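Local structure of putative xanthine dehydrogenase YAGS fad-binding subunit (Escherichia coli, 5G5G) at residues Q423-G427 / E428-G432; A197-G201 / N202-L206; L15-G19 / R20-R24; P356-M359 / A360-A364. The protein probably serves as the molybdenum-cofactor-binding subunit of a periplasmic aldehyde oxidase of the xanthine oxidase family, where aldehyde substrates would be oxidised. All coordinates share one frame; numbering follows the deposited sequence.

Contact 1: residues Q423-G427 / E428-G432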
loop_
_atom_site.group_PDB
_atom_site.type_symbol
_atom_site.label_atom_id
_atom_site.label_comp_id
_atom_site.label_asym_id
_atom_site.label_seq_id
_atom_site.Cartn_x
_atom_site.Cartn_y
_atom_site.Cartn_z
ATOM N N GLN C 423 -3.362 20.018 26.721
ATOM C CA GLN C 423 -4.064 21.228 27.109
ATOM C C GLN C 423 -4.736 21.945 25.971
ATOM O O GLN C 423 -5.367 22.974 26.208
ATOM C CB GLN C 423 -3.090 22.218 27.787
ATOM C CG GLN C 423 -2.249 21.583 28.877
ATOM C CD GLN C 423 -3.099 20.987 29.958
ATOM O OE1 GLN C 423 -3.957 21.660 30.522
ATOM N NE2 GLN C 423 -2.900 19.729 30.234
ATOM N N VAL C 424 -4.662 21.395 24.756
ATOM C CA VAL C 424 -5.207 22.059 23.595
ATOM C C VAL C 424 -6.314 21.244 22.915
ATOM O O VAL C 424 -6.086 20.119 22.501
ATOM C CB VAL C 424 -4.092 22.400 22.593
ATOM C CG1 VAL C 424 -4.680 23.132 21.408
ATOM C CG2 VAL C 424 -3.001 23.207 23.266
ATOM N N ARG C 425 -7.508 21.826 22.784
ATOM C CA ARG C 425 -8.612 21.132 22.121
ATOM C C ARG C 425 -9.054 21.905 20.897
ATOM O O ARG C 425 -8.958 23.126 20.865
ATOM C CB ARG C 425 -9.795 20.972 23.050
ATOM C CG ARG C 425 -9.554 20.088 24.264
ATOM C CD ARG C 425 -9.831 18.647 23.912
ATOM N NE ARG C 425 -11.279 18.351 23.826
ATOM C CZ ARG C 425 -11.990 17.705 24.754
ATOM N NH1 ARG C 425 -11.422 17.228 25.883
ATOM N NH2 ARG C 425 -13.293 17.539 24.544
ATOM N N ASP C 426 -9.514 21.172 19.892
ATOM C CA ASP C 426 -10.260 21.714 18.785
ATOM C C ASP C 426 -11.532 20.885 18.733
ATOM O O ASP C 426 -11.533 19.802 18.176
ATOM C CB ASP C 426 -9.463 21.610 17.502
ATOM C CG ASP C 426 -10.260 22.031 16.288
ATOM O OD1 ASP C 426 -11.349 22.622 16.449
ATOM O OD2 ASP C 426 -9.791 21.771 15.169
ATOM N N GLY C 427 -12.605 21.397 19.359
ATOM C CA GLY C 427 -13.813 20.606 19.511
ATOM C C GLY C 427 -13.514 19.374 20.365
ATOM O O GLY C 427 -12.916 19.498 21.447
ATOM N N GLU C 428 -13.865 18.196 19.854
ATOM C CA GLU C 428 -13.644 16.959 20.610
ATOM C C GLU C 428 -12.191 16.433 20.409
ATOM O O GLU C 428 -11.830 15.454 21.033
ATOM C CB GLU C 428 -14.670 15.859 20.223
ATOM C CG GLU C 428 -15.343 15.207 21.441
ATOM C CD GLU C 428 -16.459 14.166 21.146
ATOM O OE1 GLU C 428 -16.987 14.089 20.011
ATOM O OE2 GLU C 428 -16.818 13.413 22.082
ATOM N N TRP C 429 -11.382 17.088 19.578
ATOM C CA TRP C 429 -10.021 16.628 19.262
ATOM C C TRP C 429 -8.992 17.268 20.213
ATOM O O TRP C 429 -9.034 18.493 20.435
ATOM C CB TRP C 429 -9.652 16.997 17.831
ATOM C CG TRP C 429 -10.561 16.325 16.863
ATOM C CD1 TRP C 429 -11.784 16.796 16.388
ATOM C CD2 TRP C 429 -10.389 15.029 16.313
ATOM N NE1 TRP C 429 -12.344 15.871 15.535
ATOM C CE2 TRP C 429 -11.516 14.775 15.474
ATOM C CE3 TRP C 429 -9.387 14.063 16.425
ATOM C CZ2 TRP C 429 -11.679 13.565 14.780
ATOM C CZ3 TRP C 429 -9.545 12.876 15.744
ATOM C CH2 TRP C 429 -10.672 12.637 14.910
ATOM N N LEU C 430 -8.113 16.438 20.786
ATOM C CA LEU C 430 -6.891 16.910 21.457
ATOM C C LEU C 430 -5.860 17.146 20.377
ATOM O O LEU C 430 -5.622 16.262 19.536
ATOM C CB LEU C 430 -6.363 15.881 22.449
ATOM C CG LEU C 430 -7.241 15.634 23.668
ATOM C CD1 LEU C 430 -7.076 14.218 24.230
ATOM C CD2 LEU C 430 -6.947 16.681 24.726
ATOM N N VAL C 431 -5.281 18.341 20.357
ATOM C CA VAL C 431 -4.272 18.705 19.359
ATOM C C VAL C 431 -2.883 18.706 19.954
ATOM O O VAL C 431 -2.667 19.181 21.099
ATOM C CB VAL C 431 -4.560 20.089 18.800
ATOM C CG1 VAL C 431 -3.522 20.477 17.786
ATOM C CG2 VAL C 431 -5.969 20.092 18.166
ATOM N N GLY C 432 -1.944 18.181 19.191
ATOM C CA GLY C 432 -0.552 18.136 19.600
ATOM C C GLY C 432 0.393 18.406 18.460
ATOM O O GLY C 432 0.062 18.176 17.288
HETATM O O HOH W 1 -3.584 18.879 23.840
#
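Trp429 O is gripped twice from the strand facing it: Asp426 N donates to it at 2.8 Å, and the CA-H of Arg425 adds a weaker contact, with Arg425 CA 3.2 Å from the same oxygen. Two further backbone bonds close the ladder, Trp429 N to Asp426 O and Val431 N to Val424 O, the latter nearly straight at 173°. Where this ladder frays beside Val424, a water steps in, accepting from Val424 N and donating to Val431 O, each at 2.9 Å. The arrangement is a tight beta hairpin whose type II' turn runs from Asp426 to Trp429, with Gly427 at its first corner (phi 63°). Arg425 illustrates how a side chain can brace such a turn. Bent at both chi2 and chi3, it folds back so that NE donates to Gly427 O at 3.1 Å within the guanidinium plane, while its CD rests against Leu430 CD2 at 3.6 Å on the same face of the sheet. On the face of Asp426 and Trp429, the indole turns its edge to Asp426 O, CD1 lying 3.5 Å away, and meets His596 edge-to-face. Asp426 CB packs against Val431 CG2 at 3.9 Å, and its carboxylate reaches out to a salt bridge with Arg605, whereas Glu428 OE2 hydrogen-bonds to a polar side chain of a different protein chain.

Contact 2: residues A197-G201 / N202-L206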
loop_
_atom_site.group_PDB
_atom_site.type_symbol
_atom_site.label_atom_id
_atom_site.label_comp_id
_atom_site.label_asym_id
_atom_site.label_seq_id
_atom_site.Cartn_x
_atom_site.Cartn_y
_atom_site.Cartn_z
ATOM N N ALA C 197 8.479 -14.539 -19.396
ATOM C CA ALA C 197 9.698 -15.113 -19.994
ATOM C C ALA C 197 9.444 -15.624 -21.377
ATOM O O ALA C 197 8.420 -16.254 -21.614
ATOM C CB ALA C 197 10.239 -16.215 -19.139
ATOM N N VAL C 198 10.398 -15.416 -22.272
ATOM C CA VAL C 198 10.447 -16.020 -23.616
ATOM C C VAL C 198 11.864 -16.551 -23.793
ATOM O O VAL C 198 12.874 -15.797 -23.606
ATOM C CB VAL C 198 10.205 -14.981 -24.760
ATOM C CG1 VAL C 198 10.381 -15.546 -26.163
ATOM C CG2 VAL C 198 8.852 -14.343 -24.649
ATOM N N TRP C 199 11.954 -17.814 -24.180
ATOM C CA TRP C 199 13.239 -18.393 -24.638
ATOM C C TRP C 199 13.301 -18.482 -26.150
ATOM O O TRP C 199 12.307 -18.832 -26.795
ATOM C CB TRP C 199 13.489 -19.771 -24.067
ATOM C CG TRP C 199 13.636 -19.851 -22.583
ATOM C CD1 TRP C 199 12.619 -19.824 -21.670
ATOM C CD2 TRP C 199 14.845 -19.938 -21.831
ATOM N NE1 TRP C 199 13.131 -19.880 -20.392
ATOM C CE2 TRP C 199 14.488 -20.002 -20.471
ATOM C CE3 TRP C 199 16.212 -20.030 -22.174
ATOM C CZ2 TRP C 199 15.430 -20.088 -19.466
ATOM C CZ3 TRP C 199 17.139 -20.105 -21.166
ATOM C CH2 TRP C 199 16.755 -20.149 -19.840
ATOM N N ASP C 200 14.491 -18.189 -26.700
ATOM C CA ASP C 200 14.776 -18.439 -28.093
ATOM C C ASP C 200 16.040 -19.276 -28.068
ATOM O O ASP C 200 17.142 -18.772 -27.809
ATOM C CB ASP C 200 14.948 -17.144 -28.871
ATOM C CG ASP C 200 15.235 -17.386 -30.376
ATOM O OD1 ASP C 200 14.990 -18.508 -30.911
ATOM O OD2 ASP C 200 15.695 -16.426 -31.031
ATOM N N GLY C 201 15.859 -20.581 -28.232
ATOM C CA GLY C 201 16.921 -21.515 -27.932
ATOM C C GLY C 201 17.406 -21.308 -26.512
ATOM O O GLY C 201 16.604 -21.274 -25.565
ATOM N N ASN C 202 18.707 -21.127 -26.343
ATOM C CA ASN C 202 19.246 -20.935 -25.001
ATOM C C ASN C 202 19.308 -19.448 -24.535
ATOM O O ASN C 202 19.930 -19.169 -23.528
ATOM C CB ASN C 202 20.600 -21.632 -24.858
ATOM C CG ASN C 202 20.511 -23.151 -25.051
ATOM O OD1 ASN C 202 19.429 -23.775 -24.946
ATOM N ND2 ASN C 202 21.659 -23.765 -25.360
ATOM N N LYS C 203 18.724 -18.523 -25.293
ATOM C CA LYS C 203 18.652 -17.109 -24.895
ATOM C C LYS C 203 17.308 -16.847 -24.195
ATOM O O LYS C 203 16.302 -17.194 -24.713
ATOM C CB LYS C 203 18.726 -16.189 -26.127
ATOM C CG LYS C 203 19.923 -16.400 -27.050
ATOM C CD LYS C 203 21.224 -16.111 -26.351
ATOM C CE LYS C 203 22.404 -16.516 -27.218
ATOM N NZ LYS C 203 22.942 -15.292 -27.826
ATOM N N LEU C 204 17.329 -16.183 -23.057
ATOM C CA LEU C 204 16.119 -15.855 -22.279
ATOM C C LEU C 204 15.908 -14.356 -22.315
ATOM O O LEU C 204 16.868 -13.604 -22.069
ATOM C CB LEU C 204 16.362 -16.295 -20.853
ATOM C CG LEU C 204 15.405 -15.827 -19.762
ATOM C CD1 LEU C 204 13.981 -16.340 -19.982
ATOM C CD2 LEU C 204 15.880 -16.233 -18.396
ATOM N N THR C 205 14.683 -13.909 -22.569
ATOM C CA THR C 205 14.314 -12.539 -22.309
ATOM C C THR C 205 13.262 -12.534 -21.231
ATOM O O THR C 205 12.310 -13.316 -21.304
ATOM C CB THR C 205 13.780 -11.843 -23.599
ATOM O OG1 THR C 205 14.780 -12.011 -24.625
ATOM C CG2 THR C 205 13.536 -10.366 -23.375
ATOM N N LEU C 206 13.459 -11.716 -20.193
ATOM C CA LEU C 206 12.529 -11.614 -19.070
ATOM C C LEU C 206 12.079 -10.173 -18.968
ATOM O O LEU C 206 12.912 -9.272 -18.732
ATOM C CB LEU C 206 13.186 -12.040 -17.756
ATOM C CG LEU C 206 12.178 -12.239 -16.613
ATOM C CD1 LEU C 206 11.577 -13.654 -16.650
ATOM C CD2 LEU C 206 12.769 -11.983 -15.254
HETATM O O HOH W 2 14.694 -14.467 -25.815
#
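Two first torsions of different kind bring Trp199 and Leu204 together. In Trp199, CG stands opposite the carbonyl carbon (chi1 -64°), which swings the indole over toward the partner strand; in Leu204, CG lies anti to the backbone nitrogen (chi1 167°), so that the leucine carbons spread out beneath the ring. Leu204 CB sits 3.8 Å from the centroid of the six-membered ring and only 6° off its normal, a well-centred CH-pi contact, while CD1 lies under the other end of the indole, 3.7 Å from Trp199 NE1. CB and CD1 thus share one face of the indole, and CD2 adds a looser touch at Trp199 CZ2. The rim of the ring is used as well: CZ3 comes edge-on to Asn202 O at 3.8 Å, and NE1 is satisfied by a hydrogen bond to Ala256 O. This cross-strand pairing is a worked example of a beta hairpin with a two-residue loop, its type II' turn running from Asp200 to Lys203 with Gly201 and Asn202 at the corners. Trp199 and Leu204 form a non-hydrogen-bonded pair, flanked by the hydrogen-bonded pairs Val198-Thr205 and Asp200-Lys203. Farther from the turn, Ala197 CB touches Leu204 CD1 and Leu206 CD1, both at 3.8 Å, extending the apolar face that helices 213-224 and 250-262 cover. On the face of Val198 and Thr205 a water lies 2.7 Å from Thr205 OG1 and donates to Val198 O at 3.2 Å.

Contact 3: residues L15-G19 / R20-R24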
loop_
_atom_site.group_PDB
_atom_site.type_symbol
_atom_site.label_atom_id
_atom_site.label_comp_id
_atom_site.label_asym_id
_atom_site.label_seq_id
_atom_site.Cartn_x
_atom_site.Cartn_y
_atom_site.Cartn_z
ATOM N N LEU C 15 22.296 25.465 -14.306
ATOM C CA LEU C 15 20.942 25.207 -13.843
ATOM C C LEU C 15 19.874 25.787 -14.761
ATOM O O LEU C 15 18.832 26.242 -14.304
ATOM C CB LEU C 15 20.743 25.697 -12.390
ATOM C CG LEU C 15 21.727 25.050 -11.400
ATOM C CD1 LEU C 15 21.592 25.740 -10.050
ATOM C CD2 LEU C 15 21.448 23.589 -11.254
ATOM N N LYS C 16 20.102 25.672 -16.066
ATOM C CA LYS C 16 19.054 26.039 -17.059
ATOM C C LYS C 16 17.952 25.022 -17.167
ATOM O O LYS C 16 16.848 25.377 -17.592
ATOM C CB LYS C 16 19.661 26.244 -18.447
ATOM C CG LYS C 16 20.655 27.372 -18.508
ATOM C CD LYS C 16 21.351 27.441 -19.875
ATOM C CE LYS C 16 22.291 28.624 -19.933
ATOM N NZ LYS C 16 23.026 28.657 -21.210
ATOM N N VAL C 17 18.248 23.793 -16.805
ATOM C CA VAL C 17 17.321 22.664 -16.914
ATOM C C VAL C 17 17.322 21.815 -15.657
ATOM O O VAL C 17 16.280 21.519 -15.103
ATOM C CB VAL C 17 17.594 21.772 -18.146
ATOM C CG1 VAL C 17 16.361 20.887 -18.404
ATOM C CG2 VAL C 17 17.921 22.589 -19.383
ATOM N N VAL C 18 18.495 21.396 -15.209
ATOM C CA VAL C 18 18.664 20.782 -13.902
ATOM C C VAL C 18 18.275 21.801 -12.828
ATOM O O VAL C 18 18.579 23.004 -12.947
ATOM C CB VAL C 18 20.125 20.294 -13.692
ATOM C CG1 VAL C 18 20.364 19.848 -12.245
ATOM C CG2 VAL C 18 20.464 19.184 -14.685
ATOM N N GLY C 19 17.613 21.283 -11.789
ATOM C CA GLY C 19 17.161 22.061 -10.660
ATOM C C GLY C 19 15.799 22.709 -10.854
ATOM O O GLY C 19 15.303 23.360 -9.907
ATOM N N ARG C 20 15.164 22.477 -12.002
ATOM C CA ARG C 20 13.914 23.114 -12.370
ATOM C C ARG C 20 12.800 22.089 -12.267
ATOM O O ARG C 20 13.025 20.905 -12.490
ATOM C CB ARG C 20 14.034 23.726 -13.718
ATOM C CG ARG C 20 14.955 24.964 -13.563
ATOM C CD ARG C 20 15.004 25.836 -14.691
ATOM N NE ARG C 20 16.106 26.811 -14.581
ATOM C CZ ARG C 20 15.955 28.114 -14.381
ATOM N NH1 ARG C 20 14.735 28.617 -14.188
ATOM N NH2 ARG C 20 17.001 28.934 -14.399
ATOM N N PRO C 21 11.612 22.525 -11.863
ATOM C CA PRO C 21 10.513 21.582 -11.567
ATOM C C PRO C 21 9.750 21.134 -12.819
ATOM O O PRO C 21 8.513 21.298 -12.970
ATOM C CB PRO C 21 9.621 22.407 -10.617
ATOM C CG PRO C 21 9.841 23.810 -11.075
ATOM C CD PRO C 21 11.286 23.875 -11.433
ATOM N N HIS C 22 10.466 20.483 -13.698
ATOM C CA HIS C 22 9.855 20.007 -14.939
ATOM C C HIS C 22 8.829 18.878 -14.717
ATOM O O HIS C 22 9.012 18.037 -13.833
ATOM C CB HIS C 22 10.966 19.522 -15.851
ATOM C CG HIS C 22 11.629 20.654 -16.565
ATOM N ND1 HIS C 22 10.993 21.348 -17.578
ATOM C CD2 HIS C 22 12.842 21.236 -16.409
ATOM C CE1 HIS C 22 11.802 22.293 -18.036
ATOM N NE2 HIS C 22 12.924 22.254 -17.327
ATOM N N ASP C 23 7.788 18.876 -15.545
ATOM C CA ASP C 23 6.848 17.749 -15.578
ATOM C C ASP C 23 7.589 16.455 -15.887
ATOM O O ASP C 23 8.523 16.437 -16.692
ATOM C CB ASP C 23 5.824 17.934 -16.678
ATOM C CG ASP C 23 4.884 19.098 -16.488
ATOM O OD1 ASP C 23 4.866 19.730 -15.440
ATOM O OD2 ASP C 23 4.200 19.440 -17.509
ATOM N N ARG C 24 7.149 15.339 -15.318
ATOM C CA ARG C 24 7.688 14.045 -15.668
ATOM C C ARG C 24 7.508 13.713 -17.123
ATOM O O ARG C 24 6.398 13.861 -17.687
ATOM C CB ARG C 24 6.926 12.957 -14.930
ATOM C CG ARG C 24 7.368 12.832 -13.607
ATOM C CD ARG C 24 6.538 11.737 -12.939
ATOM N NE ARG C 24 6.573 12.105 -11.541
ATOM C CZ ARG C 24 7.204 11.479 -10.568
ATOM N NH1 ARG C 24 7.914 10.410 -10.786
ATOM N NH2 ARG C 24 7.161 11.982 -9.360
HETATM O O HOH W 3 19.745 29.241 -14.962
HETATM O O HOH W 4 14.419 24.356 -18.363
#
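Arg20 reaches back across a type II beta turn, Val17 to Arg20, and donates a hydrogen bond from NE to Leu15 O at 2.8 Å; this is the tight part of the contact. Extended from CG to NE, the side chain brings the guanidinium edge-on to the carbonyl, and NE lies in the plane of the Leu15 carbonyl. NH2 adds only a weak second bond to that oxygen, and the turn's own link, Arg20 N to Val17 O at 3.4 Å, is also weak, so the side-chain bond to Leu15 O probably helps to hold the turn. Gly19, at phi 86°, occupies the second corner and presents no CB to nearby Leu15 CD2. Behind the turn, the carboxylate of Glu482 accepts from the backbone nitrogens of Lys16, Val17 and Val18, tying this irregular loop to helix 472-484 in the vicinity of the bound pterin cytosine dinucleotide. The looser side is bridged by water. One molecule accepts from Arg20 NH2 and gives a weak bond to Leu15 O. A second lies 2.8 Å from His22 NE2 and donates to Lys16 O at 2.7 Å, linking the imidazole to the Lys16 carbonyl. Replacing His22 with an alanine would probably leave this second water without one of its holders and open a gap beside Val17. The imidazole otherwise meets that valine with modest packing: NE2 lies 3.9 Å from Val17 CG1, the side chains cross at about a right angle, and the ring turns its CD2 edge to Val17 O at 3.7 Å.

Contact 4: residues P356-M359 / A360-A364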
loop_
_atom_site.group_PDB
_atom_site.type_symbol
_atom_site.label_atom_id
_atom_site.label_comp_id
_atom_site.label_asym_id
_atom_site.label_seq_id
_atom_site.Cartn_x
_atom_site.Cartn_y
_atom_site.Cartn_z
ATOM N N PRO C 356 13.252 2.295 11.338
ATOM C CA PRO C 356 12.925 1.866 12.707
ATOM C C PRO C 356 13.864 2.408 13.767
ATOM O O PRO C 356 13.425 2.687 14.913
ATOM C CB PRO C 356 12.947 0.327 12.618
ATOM C CG PRO C 356 13.921 0.036 11.489
ATOM C CD PRO C 356 13.687 1.148 10.497
ATOM N N GLY C 357 15.127 2.637 13.428
ATOM C CA GLY C 357 16.055 3.194 14.415
ATOM C C GLY C 357 15.629 4.561 14.884
ATOM O O GLY C 357 15.671 4.849 16.081
ATOM N N LEU C 358 15.274 5.438 13.943
ATOM C CA LEU C 358 14.761 6.775 14.299
ATOM C C LEU C 358 13.389 6.719 14.904
ATOM O O LEU C 358 13.048 7.592 15.706
ATOM C CB LEU C 358 14.765 7.704 13.065
ATOM C CG LEU C 358 16.185 8.022 12.573
ATOM C CD1 LEU C 358 16.123 8.530 11.141
ATOM C CD2 LEU C 358 16.812 9.089 13.458
ATOM N N MET C 359 12.593 5.703 14.560
ATOM C CA MET C 359 11.284 5.540 15.242
ATOM C C MET C 359 11.480 5.397 16.776
ATOM O O MET C 359 10.665 5.905 17.540
ATOM C CB MET C 359 10.516 4.353 14.710
ATOM C CG MET C 359 9.837 4.624 13.377
ATOM S SD MET C 359 9.241 3.183 12.492
ATOM C CE MET C 359 7.676 2.940 13.301
ATOM N N ALA C 360 12.575 4.774 17.175
ATOM C CA ALA C 360 12.981 4.676 18.582
ATOM C C ALA C 360 13.789 5.898 19.063
ATOM O O ALA C 360 13.413 6.503 20.073
ATOM C CB ALA C 360 13.749 3.399 18.819
ATOM N N LEU C 361 14.923 6.198 18.414
ATOM C CA LEU C 361 15.802 7.220 18.898
ATOM C C LEU C 361 15.113 8.575 19.076
ATOM O O LEU C 361 15.368 9.288 20.077
ATOM C CB LEU C 361 17.046 7.373 17.976
ATOM C CG LEU C 361 17.987 8.521 18.258
ATOM C CD1 LEU C 361 18.616 8.298 19.647
ATOM C CD2 LEU C 361 19.051 8.558 17.182
ATOM N N GLU C 362 14.263 8.944 18.115
ATOM C CA GLU C 362 13.645 10.281 18.114
ATOM C C GLU C 362 12.504 10.436 19.128
ATOM O O GLU C 362 12.213 11.546 19.556
ATOM C CB GLU C 362 13.227 10.664 16.681
ATOM C CG GLU C 362 14.440 10.784 15.781
ATOM C CD GLU C 362 15.396 11.899 16.226
ATOM O OE1 GLU C 362 14.936 13.064 16.311
ATOM O OE2 GLU C 362 16.627 11.621 16.473
ATOM N N ILE C 363 11.957 9.321 19.604
ATOM C CA ILE C 363 11.108 9.386 20.840
ATOM C C ILE C 363 12.011 9.547 22.057
ATOM O O ILE C 363 11.719 10.365 22.920
ATOM C CB ILE C 363 10.178 8.156 21.034
ATOM C CG1 ILE C 363 9.226 8.005 19.853
ATOM C CG2 ILE C 363 9.430 8.260 22.343
ATOM C CD1 ILE C 363 8.336 6.754 19.874
ATOM N N ALA C 364 13.067 8.742 22.165
ATOM C CA ALA C 364 13.997 8.799 23.297
ATOM C C ALA C 364 14.563 10.191 23.488
ATOM O O ALA C 364 14.626 10.708 24.608
ATOM C CB ALA C 364 15.119 7.746 23.180
#
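Leu358 and Glu362, one helical turn apart, lie alongside each other and point the same way, Leu358 CD2 touching Glu362 CG at 3.7 Å. The glutamate bends at chi2 (-63°), which keeps its carboxylate beside the leucine, OE2 3.9 Å from CD2. Beneath them run the i to i+4 backbone hydrogen bonds of the helix: Leu361 N donates almost straight (177°) to Gly357 O at 2.8 Å, and Glu362 N to Leu358 O at 3.0 Å. One step further on, the alpha-helical pattern slackens. Ile363 N stands 4.2 Å from Met359 O and makes a weak bond to Ala360 O instead, while Ile363 CG1 and CD1 both crowd Met359 O at 3.4 Å. That carbonyl is taken up by Tyr717 OH, a case of a side chain from outside serving a helix oxygen. The second shell also fixes the glutamate: OE1 forms a salt bridge with Arg380 and accepts from Ala437 N, and OE2 is hydrogen-bonded to Tyr327 OH. With an alanine in place of Glu362, Arg380 would probably be left without its acidic mate in a buried setting, and Tyr327 without its partner. Helix 354-372, which follows closely on molybdenum-pocket residues such as Arg350 and Pro352, is itself wedged between other elements: Ala360 and Ala364 lean on strands 285-293 and 174-182, whereas Met359, Glu362 and Ile363 pack against helix 698-710.

Followed from the N terminus, the four contacts come in the order 3, 2, 4, 1, strictly in series: none nests in or crosses another, and each is closed within ten residues or fewer. Contact 3 folds the loop between strand 2-3 and helix 27-31; contact 2 turns strand 194-200 into strand 203-208; contact 4 lies within helix 354-372 and spans successive turns of it; contact 1 reverses the chain at the start of strand 429-441. The two hairpins stand on opposite sides of the chain's centre, about 62 Å apart between centres. Contacts 1 and 4 come closest, about 14 Å between nearest atoms. Contacts 2 and 4 belong to the first molybdopterin cofactor-binding domain of the sequence, contact 1 to the second.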